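Local structure of nonribosomal peptide synthase (Streptomyces sp. MJ635-86F5, 5JJP) at residues Val366-Ala369 / Glu370-Val374; Trp395-Pro398 / Glu399-Arg402. The protein adenylates aliphatic beta-amino acids, probably at the expense of ATP, to activate them for nonribosomal peptide assembly. All coordinates share one frame; numbering follows the deposited sequence.

Contact 1: Val366-Ala369 / Glu370-Val374; sequences VYDA and EGAPV
Asp368 reaches forward into the turn it opens and accepts from the amides of Glu370 and Ala372. Its CB lies 3.8 Å from Ala372 O, and CG, held between the backbone N and the carbonyl carbon (chi1 73°), turns the carboxylate inward over the loop. There OD1 accepts from Glu370 N at 2.7 Å, an Asx turn, and from Ala372 N at 3.0 Å, the two donors arriving from opposite faces of the carboxylate plane. The other oxygen, OD2, rests 3.6 Å from Ala372 CB. Were Asp368 exchanged for an alanine, both amides would probably lose their shared acceptor and the turn would be held less firmly. At the single bridge where Tyr367 meets Pro373, Pro373 CA sits over one face of the Tyr367 ring in a CH-pi contact, 4.1 Å from its centroid; the ring also stacks with Tyr384. Val366 CG1 meets Val374 CG2 tightly, at 3.4 Å, beside the bond from Val374 N to Val366 O. Asp368 N gives a 2.7 Å bond to Ala372 O, and Gly371 N bonds to Asp368 O. This pair, with glycine at positive phi (80°), makes a type I turn plus G1 bulge, a short hairpin-like return ending strand 363-367.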
loop_
_atom_site.group_PDB
_atom_site.type_symbol
_atom_site.label_atom_id
_atom_site.label_comp_id
_atom_site.label_asym_id
_atom_site.label_seq_id
_atom_site.Cartn_x
_atom_site.Cartn_y
_atom_site.Cartn_z
ATOM N N VAL A 366 7.972 15.745 17.393
ATOM C CA VAL A 366 9.408 15.764 17.130
ATOM C C VAL A 366 10.109 15.666 18.490
ATOM O O VAL A 366 9.641 16.258 19.460
ATOM C CB VAL A 366 9.679 17.000 16.264
ATOM C CG1 VAL A 366 10.870 17.782 16.709
ATOM C CG2 VAL A 366 9.802 16.589 14.811
ATOM N N TYR A 367 11.167 14.853 18.575
ATOM C CA TYR A 367 11.814 14.511 19.859
ATOM C C TYR A 367 13.287 14.745 19.826
ATOM O O TYR A 367 13.918 14.485 18.825
ATOM C CB TYR A 367 11.570 13.052 20.233
ATOM C CG TYR A 367 10.200 12.841 20.872
ATOM C CD1 TYR A 367 9.043 12.846 20.095
ATOM C CD2 TYR A 367 10.060 12.696 22.240
ATOM C CE1 TYR A 367 7.791 12.707 20.658
ATOM C CE2 TYR A 367 8.819 12.554 22.807
ATOM C CZ TYR A 367 7.680 12.585 22.015
ATOM O OH TYR A 367 6.442 12.399 22.590
ATOM N N ASP A 368 13.846 15.250 20.936
ATOM C CA ASP A 368 15.300 15.446 21.002
ATOM C C ASP A 368 16.031 14.100 21.195
ATOM O O ASP A 368 15.410 13.060 21.385
ATOM C CB ASP A 368 15.708 16.480 22.075
ATOM C CG ASP A 368 15.569 15.960 23.517
ATOM O OD1 ASP A 368 15.571 14.738 23.766
ATOM O OD2 ASP A 368 15.407 16.811 24.415
ATOM N N ALA A 369 17.352 14.160 21.160
ATOM C CA ALA A 369 18.192 12.973 21.231
ATOM C C ALA A 369 18.120 12.252 22.563
ATOM O O ALA A 369 18.578 11.136 22.678
ATOM C CB ALA A 369 19.634 13.351 20.911
ATOM N N GLU A 370 17.517 12.884 23.559
ATOM C CA GLU A 370 17.374 12.313 24.904
ATOM C C GLU A 370 15.955 11.747 25.145
ATOM O O GLU A 370 15.600 11.343 26.250
ATOM C CB GLU A 370 17.686 13.410 25.937
ATOM C CG GLU A 370 18.662 12.977 27.007
ATOM C CD GLU A 370 19.330 14.141 27.726
ATOM O OE1 GLU A 370 19.274 15.291 27.220
ATOM O OE2 GLU A 370 19.903 13.910 28.815
ATOM N N GLY A 371 15.141 11.758 24.098
ATOM C CA GLY A 371 13.801 11.252 24.178
ATOM C C GLY A 371 12.788 12.188 24.797
ATOM O O GLY A 371 11.743 11.723 25.234
ATOM N N ALA A 372 13.089 13.482 24.865
ATOM C CA ALA A 372 12.086 14.472 25.298
ATOM C C ALA A 372 11.538 15.254 24.106
ATOM O O ALA A 372 12.237 15.416 23.108
ATOM C CB ALA A 372 12.670 15.431 26.313
ATOM N N PRO A 373 10.280 15.705 24.189
ATOM C CA PRO A 373 9.665 16.411 23.061
ATOM C C PRO A 373 10.291 17.760 22.884
ATOM O O PRO A 373 10.521 18.461 23.847
ATOM C CB PRO A 373 8.192 16.552 23.451
ATOM C CG PRO A 373 8.133 16.333 24.915
ATOM C CD PRO A 373 9.351 15.527 25.317
ATOM N N VAL A 374 10.586 18.109 21.647
ATOM C CA VAL A 374 11.209 19.364 21.351
ATOM C C VAL A 374 10.317 20.494 21.834
ATOM O O VAL A 374 9.128 20.516 21.567
ATOM C CB VAL A 374 11.489 19.457 19.876
ATOM C CG1 VAL A 374 11.860 20.879 19.483
ATOM C CG2 VAL A 374 12.610 18.473 19.529
#

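Contact 2: Trp395-Pro398 / Glu399-Arg402; sequences WADP and EATR
Asp397 O is gripped twice by Thr401. The backbone Thr401 N points at it from 3.0 Å, nearly in line with the C=O bond, while the hydroxyl Thr401 OG1 donates to it at 2.9 Å from well above the carbonyl plane. The hydroxyl can do this because OG1 stands anti to its own carbonyl carbon, beside the backbone N (chi1 -65°), which turns it back toward the start of the helix; it also bonds to Tyr394 N, so one small side chain ties the first turn to the residues leading into it. Threonine suits this place by carrying a hydroxyl on a short branch.

The carboxylate of Asp397 serves the same end of the helix from another direction. As N-cap, it offers OD1 to Ala400 N at 3.0 Å, met from above the carboxylate plane with an N-H...O angle of 163°. Ala400 CB lies 3.3 Å from the same oxygen, a close fit for a small methyl group. A negative charge here would probably also be favoured by the helix dipole. Pro398 suits the first helical position, where its lack of an N-H costs no bond, and its O accepts from Arg402 N at 2.9 Å. The cap thus opens helix 398-404, a short surface helix that follows strand 393-394 and runs straight into strand 405-407, while Trp395, just ahead of it, pairs by backbone bonds with Gly196 of strand 196-200.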
loop_
_atom_site.group_PDB
_atom_site.type_symbol
_atom_site.label_atom_id
_atom_site.label_comp_id
_atom_site.label_asym_id
_atom_site.label_seq_id
_atom_site.Cartn_x
_atom_site.Cartn_y
_atom_site.Cartn_z
ATOM N N TRP A 395 10.766 -8.853 10.949
ATOM C CA TRP A 395 10.638 -10.318 10.999
ATOM C C TRP A 395 11.907 -10.977 11.546
ATOM O O TRP A 395 12.995 -10.669 11.115
ATOM C CB TRP A 395 10.351 -10.848 9.606
ATOM C CG TRP A 395 10.274 -12.293 9.557
ATOM C CD1 TRP A 395 11.318 -13.160 9.278
ATOM C CD2 TRP A 395 9.157 -13.100 9.840
ATOM N NE1 TRP A 395 10.882 -14.458 9.357
ATOM C CE2 TRP A 395 9.560 -14.442 9.699
ATOM C CE3 TRP A 395 7.848 -12.829 10.182
ATOM C CZ2 TRP A 395 8.701 -15.488 9.867
ATOM C CZ3 TRP A 395 6.988 -13.867 10.372
ATOM C CH2 TRP A 395 7.406 -15.184 10.202
ATOM N N ALA A 396 11.749 -11.762 12.584
ATOM C CA ALA A 396 12.847 -12.520 13.226
ATOM C C ALA A 396 13.942 -11.638 13.813
ATOM O O ALA A 396 15.047 -12.114 13.975
ATOM C CB ALA A 396 13.447 -13.521 12.241
ATOM N N ASP A 397 13.616 -10.392 14.167
ATOM C CA ASP A 397 14.595 -9.427 14.595
ATOM C C ASP A 397 14.070 -8.599 15.770
ATOM O O ASP A 397 13.780 -7.401 15.629
ATOM C CB ASP A 397 14.982 -8.542 13.428
ATOM C CG ASP A 397 16.315 -7.805 13.653
ATOM O OD1 ASP A 397 16.709 -7.586 14.814
ATOM O OD2 ASP A 397 16.953 -7.417 12.651
ATOM N N PRO A 398 13.978 -9.226 16.960
ATOM C CA PRO A 398 13.469 -8.522 18.119
ATOM C C PRO A 398 14.278 -7.283 18.508
ATOM O O PRO A 398 13.712 -6.302 19.023
ATOM C CB PRO A 398 13.502 -9.587 19.231
ATOM C CG PRO A 398 14.349 -10.700 18.723
ATOM C CD PRO A 398 14.243 -10.649 17.229
ATOM N N GLU A 399 15.585 -7.298 18.295
ATOM C CA GLU A 399 16.358 -6.154 18.714
ATOM C C GLU A 399 16.147 -4.957 17.812
ATOM O O GLU A 399 16.012 -3.841 18.325
ATOM C CB GLU A 399 17.840 -6.439 19.071
ATOM C CG GLU A 399 18.704 -7.329 18.217
ATOM C CD GLU A 399 20.176 -7.101 18.582
ATOM O OE1 GLU A 399 20.969 -6.557 17.767
ATOM O OE2 GLU A 399 20.510 -7.411 19.740
ATOM N N ALA A 400 16.050 -5.159 16.500
ATOM C CA ALA A 400 15.679 -4.043 15.627
ATOM C C ALA A 400 14.227 -3.609 15.891
ATOM O O ALA A 400 13.890 -2.429 15.816
ATOM C CB ALA A 400 15.883 -4.406 14.180
ATOM N N THR A 401 13.366 -4.539 16.268
ATOM C CA THR A 401 11.970 -4.210 16.589
ATOM C C THR A 401 11.887 -3.297 17.786
ATOM O O THR A 401 11.205 -2.259 17.750
ATOM C CB THR A 401 11.182 -5.480 16.825
ATOM O OG1 THR A 401 11.147 -6.194 15.594
ATOM C CG2 THR A 401 9.750 -5.200 17.276
ATOM N N ARG A 402 12.674 -3.618 18.813
ATOM C CA ARG A 402 12.674 -2.851 20.055
ATOM C C ARG A 402 13.326 -1.482 19.945
ATOM O O ARG A 402 12.963 -0.564 20.660
ATOM C CB ARG A 402 13.302 -3.687 21.198
ATOM C CG ARG A 402 13.384 -2.976 22.540
ATOM C CD ARG A 402 12.047 -2.357 23.034
ATOM N NE ARG A 402 12.258 -1.593 24.276
ATOM C CZ ARG A 402 12.632 -0.306 24.340
ATOM N NH1 ARG A 402 12.832 0.426 23.237
ATOM N NH2 ARG A 402 12.778 0.270 25.531
#

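Overall arrangement
Both contacts are local, between residues close in sequence, one a beta turn and the other a helix start, and they share no helix or strand. Contact 1 rounds the end of strand 363-367 in the antiparallel sheet and is partly buried, with Val366, Tyr367 and Val374 packed inside and the turn facing outward; contact 2 lies on the surface, where no touching residue is buried. Each uses an aspartate to accept backbone N-H groups, but Asp368 fastens a hairpin-like turn, whereas Asp397 caps a helix. Apolar and aromatic packing supplements the bonds in contact 1, while contact 2 rests mainly on hydrogen bonds. Their centres lie about 23 Å apart, with nearest atoms about 11 Å apart.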